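Local atomic coordinates of Protein/nucleic acid deglycase 2 (Escherichia coli, PDB entry 1OI4), a protein that removes methylglyoxal and glyoxal adducts from glycated proteins and nucleotides, releasing lactate or glycolate and so repairing Maillard damage. Residues T109-R112 with D113-S117; I148-D151 with V152-G156; L180-F183 with N184-A187. One frame throughout, in Å; residues are numbered along the deposited sequence.

How the interactions relate
Each of the three contacts is local, between neighbouring turns of one helix, so no long loop is closed; they follow one another along the chain and neither nest nor cross. Interaction 1 comes first, near the C-terminal end of helix 105-116, which leads into strand 121-124, the strand just before the putative nucleophile Cys125. Interaction 2 spans helix 149-154 between the short parallel strands 141-142 and 158-159, and faces the second subunit. Interaction 3 lies on the last helix, 180-191, after strand 171-174. Nearest atoms of any two contacts are about 11 to 12 Å apart. Strand 121-124 links interactions 1 and 3, since side chains of both pack on it.

Interaction 1 (T109-R112 with D113-S117); sequences TFTR and DFVNS
Phe110 and Phe114 sit one turn apart on the buried side of helix 105-116, an alpha helix packed on the central sheet of this DJ-1/PfpI-family fold. Phe110 CE2 approaches Phe114 CD1 to 4.3 Å, an apolar contact between the rims of two rings whose planes are close to parallel. Both side chains leave with CG anti to the backbone N (chi1 -175° and -159°), which sends the rings off the same side of the helix. Beside them Thr111 CG2 comes within 4.4 Å of Val115 CG2. The backbone beneath is regular: Asp113 N, Phe114 N, Val115 N and Asn116 N donate in turn to the carbonyls of Thr109, Phe110, Thr111 and Arg112.

On the more polar side, Thr109 and Asp113 run side by side, with Thr109 CG2 3.7 Å from Asp113 OD1. Arg112 and Asn116 do the same three residues on, their guanidinium and amide planes 34° apart.

Further out, Pro84 touches both phenylalanines, while Leu131 of helix 128-134 packs against Thr111 and Val115. Thr109 OG1 and Thr111 OG1 turn back to the carbonyls of Asn105 and Phe107, and Arg112 NE bonds to Ala134 O. Nearer the backbone, the arginine meets Asn116 through its aliphatic part: Arg112 CG lies 3.6 Å from Asn116 ND2.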
ATOM      1  N   THR A 109       6.304  -9.150  12.474  1.00 11.54           N
ATOM      2  CA  THR A 109       7.212  -9.598  13.525  1.00 13.08           C
ATOM      3  C   THR A 109       8.553 -10.038  12.936  1.00 12.91           C
ATOM      4  O   THR A 109       9.614  -9.764  13.504  1.00 14.02           O
ATOM      5  CB  THR A 109       6.585 -10.765  14.329  1.00 13.51           C
ATOM      6  OG1 THR A 109       5.550 -10.249  15.179  1.00 14.31           O
ATOM      7  CG2 THR A 109       7.637 -11.466  15.186  1.00 14.86           C
ATOM      8  N   PHE A 110       8.503 -10.717  11.793  1.00 12.74           N
ATOM      9  CA  PHE A 110       9.717 -11.176  11.126  1.00 12.83           C
ATOM     10  C   PHE A 110      10.555  -9.956  10.746  1.00 13.12           C
ATOM     11  O   PHE A 110      11.764  -9.908  10.999  1.00 12.65           O
ATOM     12  CB  PHE A 110       9.360 -11.957   9.861  1.00 14.93           C
ATOM     13  CG  PHE A 110      10.544 -12.580   9.174  1.00 15.31           C
ATOM     14  CD1 PHE A 110      10.942 -13.876   9.484  1.00 15.34           C
ATOM     15  CD2 PHE A 110      11.264 -11.866   8.223  1.00 14.78           C
ATOM     16  CE1 PHE A 110      12.042 -14.455   8.854  1.00 15.56           C
ATOM     17  CE2 PHE A 110      12.366 -12.435   7.587  1.00 17.47           C
ATOM     18  CZ  PHE A 110      12.754 -13.735   7.905  1.00 14.40           C
ATOM     19  N   THR A 111       9.898  -8.971  10.141  1.00 12.44           N
ATOM     20  CA  THR A 111      10.565  -7.751   9.721  1.00 11.92           C
ATOM     21  C   THR A 111      11.172  -7.019  10.918  1.00 13.14           C
ATOM     22  O   THR A 111      12.321  -6.585  10.868  1.00 12.54           O
ATOM     23  CB  THR A 111       9.585  -6.800   8.997  1.00 13.18           C
ATOM     24  OG1 THR A 111       8.999  -7.476   7.875  1.00 11.31           O
ATOM     25  CG2 THR A 111      10.320  -5.554   8.504  1.00 11.59           C
ATOM     26  N   ARG A 112      10.397  -6.895  11.994  1.00 12.70           N
ATOM     27  CA  ARG A 112      10.853  -6.212  13.201  1.00 13.01           C
ATOM     28  C   ARG A 112      12.088  -6.875  13.802  1.00 13.08           C
ATOM     29  O   ARG A 112      13.094  -6.215  14.067  1.00 11.73           O
ATOM     30  CB  ARG A 112       9.737  -6.190  14.249  1.00 12.81           C
ATOM     31  CG  ARG A 112      10.137  -5.558  15.577  1.00 16.81           C
ATOM     32  CD  ARG A 112       9.033  -5.698  16.625  1.00 19.60           C
ATOM     33  NE  ARG A 112       7.825  -4.984  16.228  1.00 21.91           N
ATOM     34  CZ  ARG A 112       6.644  -5.556  16.016  1.00 22.38           C
ATOM     35  NH1 ARG A 112       5.606  -4.812  15.652  1.00 24.06           N
ATOM     36  NH2 ARG A 112       6.500  -6.866  16.168  1.00 22.87           N
ATOM     37  N   ASP A 113      11.994  -8.179  14.029  1.00 13.48           N
ATOM     38  CA  ASP A 113      13.096  -8.937  14.600  1.00 15.52           C
ATOM     39  C   ASP A 113      14.328  -8.910  13.714  1.00 15.97           C
ATOM     40  O   ASP A 113      15.453  -8.826  14.214  1.00 15.42           O
ATOM     41  CB  ASP A 113      12.672 -10.382  14.833  1.00 16.32           C
ATOM     42  CG  ASP A 113      11.650 -10.512  15.938  1.00 17.82           C
ATOM     43  OD1 ASP A 113      11.211 -11.650  16.204  1.00 17.56           O
ATOM     44  OD2 ASP A 113      11.286  -9.478  16.540  1.00 17.47           O
ATOM     45  N   PHE A 114      14.124  -8.973  12.400  1.00 16.00           N
ATOM     46  CA  PHE A 114      15.254  -8.956  11.487  1.00 14.67           C
ATOM     47  C   PHE A 114      15.974  -7.617  11.581  1.00 15.28           C
ATOM     48  O   PHE A 114      17.200  -7.567  11.690  1.00 16.17           O
ATOM     49  CB  PHE A 114      14.810  -9.201  10.042  1.00 17.07           C
ATOM     50  CG  PHE A 114      15.923  -9.695   9.159  1.00 16.96           C
ATOM     51  CD1 PHE A 114      16.210 -11.054   9.080  1.00 19.62           C
ATOM     52  CD2 PHE A 114      16.743  -8.797   8.483  1.00 15.06           C
ATOM     53  CE1 PHE A 114      17.305 -11.516   8.343  1.00 19.26           C
ATOM     54  CE2 PHE A 114      17.841  -9.246   7.745  1.00 16.83           C
ATOM     55  CZ  PHE A 114      18.123 -10.609   7.676  1.00 15.61           C
ATOM     56  N   VAL A 115      15.209  -6.529  11.547  1.00 13.41           N
ATOM     57  CA  VAL A 115      15.795  -5.199  11.644  1.00 12.72           C
ATOM     58  C   VAL A 115      16.542  -5.030  12.966  1.00 13.48           C
ATOM     59  O   VAL A 115      17.659  -4.512  12.995  1.00 13.72           O
ATOM     60  CB  VAL A 115      14.717  -4.100  11.539  1.00 13.19           C
ATOM     61  CG1 VAL A 115      15.332  -2.740  11.865  1.00 12.61           C
ATOM     62  CG2 VAL A 115      14.124  -4.085  10.127  1.00 13.19           C
ATOM     63  N   ASN A 116      15.922  -5.463  14.060  1.00 13.54           N
ATOM     64  CA  ASN A 116      16.548  -5.350  15.374  1.00 16.23           C
ATOM     65  C   ASN A 116      17.789  -6.232  15.521  1.00 17.21           C
ATOM     66  O   ASN A 116      18.542  -6.090  16.484  1.00 19.78           O
ATOM     67  CB  ASN A 116      15.543  -5.680  16.482  1.00 16.29           C
ATOM     68  CG  ASN A 116      14.509  -4.580  16.681  1.00 15.91           C
ATOM     69  OD1 ASN A 116      14.770  -3.415  16.393  1.00 20.79           O
ATOM     70  ND2 ASN A 116      13.343  -4.943  17.189  1.00 16.16           N
ATOM     71  N   SER A 117      18.003  -7.139  14.572  1.00 17.25           N
ATOM     72  CA  SER A 117      19.173  -8.012  14.612  1.00 16.85           C
ATOM     73  C   SER A 117      20.387  -7.266  14.068  1.00 15.69           C
ATOM     74  O   SER A 117      21.522  -7.700  14.252  1.00 15.04           O
ATOM     75  CB  SER A 117      18.944  -9.276  13.775  1.00 17.43           C
ATOM     76  OG  SER A 117      18.995  -8.984  12.391  1.00 19.62           O
TER

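Interaction 2 (I148-D151 with V152-G156)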
ATOM      1  N   ILE A 148       3.508   6.975  -0.213  1.00  9.99           N
ATOM      2  CA  ILE A 148       3.694   6.662   1.203  1.00  9.88           C
ATOM      3  C   ILE A 148       4.680   7.556   1.946  1.00  9.65           C
ATOM      4  O   ILE A 148       4.959   7.332   3.122  1.00 11.60           O
ATOM      5  CB  ILE A 148       4.101   5.173   1.405  1.00 10.01           C
ATOM      6  CG1 ILE A 148       5.526   4.931   0.905  1.00 10.04           C
ATOM      7  CG2 ILE A 148       3.137   4.266   0.647  1.00  7.22           C
ATOM      8  CD1 ILE A 148       6.013   3.508   1.160  1.00 11.29           C
ATOM      9  N   ILE A 149       5.195   8.577   1.271  1.00 11.76           N
ATOM     10  CA  ILE A 149       6.136   9.496   1.901  1.00  9.97           C
ATOM     11  C   ILE A 149       5.560  10.019   3.216  1.00 11.44           C
ATOM     12  O   ILE A 149       6.252  10.069   4.234  1.00 11.20           O
ATOM     13  CB  ILE A 149       6.458  10.694   0.962  1.00 11.87           C
ATOM     14  CG1 ILE A 149       7.293  10.210  -0.232  1.00 12.04           C
ATOM     15  CG2 ILE A 149       7.202  11.778   1.720  1.00 11.35           C
ATOM     16  CD1 ILE A 149       7.602  11.297  -1.249  1.00 12.45           C
ATOM     17  N   ILE A 150       4.285  10.397   3.191  1.00 10.94           N
ATOM     18  CA  ILE A 150       3.618  10.913   4.379  1.00 11.37           C
ATOM     19  C   ILE A 150       3.572   9.869   5.509  1.00 10.56           C
ATOM     20  O   ILE A 150       3.717  10.214   6.684  1.00  8.92           O
ATOM     21  CB  ILE A 150       2.171  11.390   4.036  1.00 12.69           C
ATOM     22  CG1 ILE A 150       1.476  11.935   5.284  1.00 13.15           C
ATOM     23  CG2 ILE A 150       1.353  10.229   3.467  1.00 10.22           C
ATOM     24  CD1 ILE A 150       2.100  13.173   5.853  1.00 15.19           C
ATOM     25  N   ASP A 151       3.379   8.598   5.160  1.00 11.10           N
ATOM     26  CA  ASP A 151       3.324   7.539   6.174  1.00 11.85           C
ATOM     27  C   ASP A 151       4.695   7.296   6.801  1.00 10.94           C
ATOM     28  O   ASP A 151       4.803   7.030   7.995  1.00  9.96           O
ATOM     29  CB  ASP A 151       2.814   6.226   5.577  1.00 12.06           C
ATOM     30  CG  ASP A 151       1.404   6.337   5.030  1.00 15.58           C
ATOM     31  OD1 ASP A 151       0.570   7.028   5.656  1.00 15.70           O
ATOM     32  OD2 ASP A 151       1.126   5.718   3.981  1.00 14.84           O
ATOM     33  N   VAL A 152       5.735   7.371   5.979  1.00 12.65           N
ATOM     34  CA  VAL A 152       7.102   7.178   6.447  1.00 14.69           C
ATOM     35  C   VAL A 152       7.457   8.285   7.439  1.00 13.69           C
ATOM     36  O   VAL A 152       8.067   8.027   8.477  1.00 12.99           O
ATOM     37  CB  VAL A 152       8.086   7.183   5.248  1.00 16.82           C
ATOM     38  CG1 VAL A 152       9.511   7.387   5.723  1.00 19.01           C
ATOM     39  CG2 VAL A 152       7.966   5.866   4.492  1.00 18.00           C
ATOM     40  N   LYS A 153       7.051   9.513   7.125  1.00 14.46           N
ATOM     41  CA  LYS A 153       7.314  10.655   8.003  1.00 13.33           C
ATOM     42  C   LYS A 153       6.496  10.541   9.290  1.00 13.71           C
ATOM     43  O   LYS A 153       6.989  10.839  10.381  1.00 15.39           O
ATOM     44  CB  LYS A 153       6.975  11.967   7.290  1.00 12.16           C
ATOM     45  CG  LYS A 153       7.883  12.276   6.114  1.00 13.83           C
ATOM     46  CD  LYS A 153       7.555  13.622   5.497  1.00 12.53           C
ATOM     47  CE  LYS A 153       8.544  13.958   4.388  1.00 15.45           C
ATOM     48  NZ  LYS A 153       8.179  15.220   3.694  1.00 14.61           N
ATOM     49  N   ASN A 154       5.246  10.109   9.162  1.00 12.91           N
ATOM     50  CA  ASN A 154       4.383   9.944  10.324  1.00 14.19           C
ATOM     51  C   ASN A 154       4.950   8.863  11.241  1.00 13.62           C
ATOM     52  O   ASN A 154       4.649   8.827  12.430  1.00 14.71           O
ATOM     53  CB  ASN A 154       2.960   9.569   9.885  1.00 13.88           C
ATOM     54  CG  ASN A 154       2.130  10.786   9.468  1.00 16.31           C
ATOM     55  OD1 ASN A 154       1.041  10.650   8.908  1.00 16.03           O
ATOM     56  ND2 ASN A 154       2.645  11.979   9.752  1.00 12.91           N
ATOM     57  N   ALA A 155       5.777   7.988  10.676  1.00 12.75           N
ATOM     58  CA  ALA A 155       6.390   6.904  11.438  1.00 14.90           C
ATOM     59  C   ALA A 155       7.675   7.368  12.130  1.00 15.00           C
ATOM     60  O   ALA A 155       8.403   6.564  12.709  1.00 15.57           O
ATOM     61  CB  ALA A 155       6.681   5.709  10.513  1.00 14.20           C
ATOM     62  N   GLY A 156       7.947   8.669  12.051  1.00 16.90           N
ATOM     63  CA  GLY A 156       9.125   9.235  12.685  1.00 16.90           C
ATOM     64  C   GLY A 156      10.429   9.156  11.908  1.00 16.58           C
ATOM     65  O   GLY A 156      11.474   9.551  12.424  1.00 15.55           O
TER
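Ile148 O accepts from Val152 N at 3.0 Å, opening the ladder of i to i+4 bonds through helix 149-154, the short helix of a beta-alpha-beta unit between strands 141-142 and 158-159. Lys153 N to Ile149 O and Asn154 N to Ile150 O continue it, and the last rung, Ala155 N to Asp151 O, is weak, with an N-H...O angle of 125°. There the chain turns out of the helix in a Schellman motif: Gly156, at positive phi, is the C-prime residue, its N bonded to Lys153 O while Ala157 N reaches back to Val152 O.

On the flank facing Phe159, Ile149 and Lys153 extend alongside each other. The lysine chain is stretched beyond CG and lays Lys153 CE 3.7 Å from Ile149 CG2, so its methylenes rather than its amine make the closest touch. Ile150 and Asn154 instead cross at a slant. With CG1 anti to the backbone N (chi1 -180°) and a bend at chi2, the isoleucine sets CG1 3.9 Å from Asn154 OD1 and CD1 4.1 Å from Asn154 ND2. Ile148 CG1 meets Val152 CG2 at 4.4 Å.

The side carrying Ile150, Asp151 and Asn154 joins the subunits: Asn154 packs on Asn154 of the second subunit, and Asp151 OD2 forms a salt bridge with Arg102 of that subunit. Asp151 is buried, so that arginine probably compensates its charge and stabilises the ionised carboxylate at the interface.

Interaction 3 (L180-F183 with N184-A187); sequences LPAF and NREA
Arg185 folds back over Ala182 on helix 180-191, the last helix of this DJ-1/PfpI-family domain. Its chain bends at chi3 (67°), which brings one face of the guanidinium over Ala182 CA, 3.8 Å above the plane and offset toward the rim; Arg185 NH1 and NH2 each stand 3.9 Å from Ala182 CB. The edge of the same group serves Glu186 in a salt bridge: Arg185 NE donates to Glu186 OE2 at 2.8 Å in an almost straight bond, and Glu186 OE2 lies in the guanidinium plane and accepts with its anti lone pair.

A second pair turns toward the sheet and helix 37-48. Phe183 and Asn184 run at a slant to one another, ring and amide planes 61° apart, with Phe183 CD2 3.9 Å from Asn184 OD1. The ring packs against Phe122 and Ile124 of strand 121-124. Asn184 ND2 bonds to Ser41 OG, fastening this helix to its neighbour, while the Asn184 backbone N holds Leu180 O at 2.8 Å.

Glu186 also reaches Arg189 through OE1, so its carboxylate is shared by two arginines, which should favour the charged form. Asn184 OD1 has no polar partner in the model: the buried amide is anchored through its nitrogen.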
ATOM      1  N   LEU A 180      16.732   1.082  -9.272  1.00 11.84           N
ATOM      2  CA  LEU A 180      17.302  -0.257  -9.117  1.00 12.71           C
ATOM      3  C   LEU A 180      18.825  -0.319  -9.209  1.00 14.10           C
ATOM      4  O   LEU A 180      19.472  -0.984  -8.399  1.00 15.40           O
ATOM      5  CB  LEU A 180      16.681  -1.218 -10.133  1.00 11.79           C
ATOM      6  CG  LEU A 180      15.284  -1.722  -9.767  1.00 14.05           C
ATOM      7  CD1 LEU A 180      14.682  -2.478 -10.935  1.00 12.44           C
ATOM      8  CD2 LEU A 180      15.376  -2.621  -8.536  1.00 14.15           C
ATOM      9  N   PRO A 181      19.421   0.364 -10.199  1.00 14.18           N
ATOM     10  CA  PRO A 181      20.881   0.322 -10.306  1.00 14.01           C
ATOM     11  C   PRO A 181      21.549   0.718  -8.992  1.00 15.18           C
ATOM     12  O   PRO A 181      22.463   0.044  -8.517  1.00 14.28           O
ATOM     13  CB  PRO A 181      21.166   1.313 -11.427  1.00 15.53           C
ATOM     14  CG  PRO A 181      19.981   1.111 -12.334  1.00 15.52           C
ATOM     15  CD  PRO A 181      18.829   1.068 -11.352  1.00 13.35           C
ATOM     16  N   ALA A 182      21.081   1.808  -8.398  1.00 13.16           N
ATOM     17  CA  ALA A 182      21.659   2.275  -7.147  1.00 13.39           C
ATOM     18  C   ALA A 182      21.266   1.357  -5.992  1.00 13.31           C
ATOM     19  O   ALA A 182      22.084   1.052  -5.125  1.00 13.44           O
ATOM     20  CB  ALA A 182      21.211   3.703  -6.871  1.00 15.56           C
ATOM     21  N   PHE A 183      20.009   0.925  -5.988  1.00 11.87           N
ATOM     22  CA  PHE A 183      19.495   0.037  -4.949  1.00 11.68           C
ATOM     23  C   PHE A 183      20.370  -1.208  -4.875  1.00 12.02           C
ATOM     24  O   PHE A 183      20.889  -1.548  -3.814  1.00  9.76           O
ATOM     25  CB  PHE A 183      18.059  -0.370  -5.278  1.00 10.73           C
ATOM     26  CG  PHE A 183      17.399  -1.226  -4.226  1.00 10.50           C
ATOM     27  CD1 PHE A 183      16.979  -0.673  -3.022  1.00 12.25           C
ATOM     28  CD2 PHE A 183      17.144  -2.572  -4.472  1.00 12.58           C
ATOM     29  CE1 PHE A 183      16.298  -1.452  -2.073  1.00 12.43           C
ATOM     30  CE2 PHE A 183      16.468  -3.362  -3.537  1.00 12.94           C
ATOM     31  CZ  PHE A 183      16.043  -2.796  -2.333  1.00 12.55           C
ATOM     32  N   ASN A 184      20.529  -1.879  -6.012  1.00 11.77           N
ATOM     33  CA  ASN A 184      21.334  -3.089  -6.074  1.00 12.82           C
ATOM     34  C   ASN A 184      22.778  -2.841  -5.648  1.00 14.13           C
ATOM     35  O   ASN A 184      23.380  -3.669  -4.968  1.00 14.25           O
ATOM     36  CB  ASN A 184      21.311  -3.677  -7.490  1.00 13.25           C
ATOM     37  CG  ASN A 184      19.934  -4.161  -7.901  1.00 13.34           C
ATOM     38  OD1 ASN A 184      19.159  -4.648  -7.076  1.00 13.85           O
ATOM     39  ND2 ASN A 184      19.628  -4.049  -9.186  1.00 15.38           N
ATOM     40  N   ARG A 185      23.333  -1.702  -6.055  1.00 14.84           N
ATOM     41  CA  ARG A 185      24.707  -1.364  -5.705  1.00 16.42           C
ATOM     42  C   ARG A 185      24.946  -1.416  -4.198  1.00 15.12           C
ATOM     43  O   ARG A 185      25.845  -2.114  -3.732  1.00 16.04           O
ATOM     44  CB  ARG A 185      25.064   0.034  -6.217  1.00 17.18           C
ATOM     45  CG  ARG A 185      26.498   0.450  -5.915  1.00 19.56           C
ATOM     46  CD  ARG A 185      26.724   1.909  -6.276  1.00 19.56           C
ATOM     47  NE  ARG A 185      25.956   2.808  -5.419  1.00 21.42           N
ATOM     48  CZ  ARG A 185      25.200   3.807  -5.868  1.00 23.20           C
ATOM     49  NH1 ARG A 185      25.103   4.033  -7.171  1.00 23.81           N
ATOM     50  NH2 ARG A 185      24.554   4.591  -5.015  1.00 20.71           N
ATOM     51  N   GLU A 186      24.138  -0.682  -3.440  1.00 14.48           N
ATOM     52  CA  GLU A 186      24.288  -0.645  -1.991  1.00 14.45           C
ATOM     53  C   GLU A 186      23.948  -1.966  -1.313  1.00 14.27           C
ATOM     54  O   GLU A 186      24.576  -2.336  -0.322  1.00 13.66           O
ATOM     55  CB  GLU A 186      23.436   0.480  -1.403  1.00 15.25           C
ATOM     56  CG  GLU A 186      23.860   1.856  -1.875  1.00 17.01           C
ATOM     57  CD  GLU A 186      25.344   2.101  -1.665  1.00 18.62           C
ATOM     58  OE1 GLU A 186      25.795   2.035  -0.507  1.00 17.76           O
ATOM     59  OE2 GLU A 186      26.057   2.356  -2.659  1.00 18.95           O
ATOM     60  N   ALA A 187      22.953  -2.672  -1.843  1.00 13.25           N
ATOM     61  CA  ALA A 187      22.558  -3.963  -1.283  1.00 14.78           C
ATOM     62  C   ALA A 187      23.735  -4.929  -1.406  1.00 15.12           C
ATOM     63  O   ALA A 187      24.117  -5.590  -0.437  1.00 14.22           O
ATOM     64  CB  ALA A 187      21.352  -4.512  -2.035  1.00 11.94           C
TER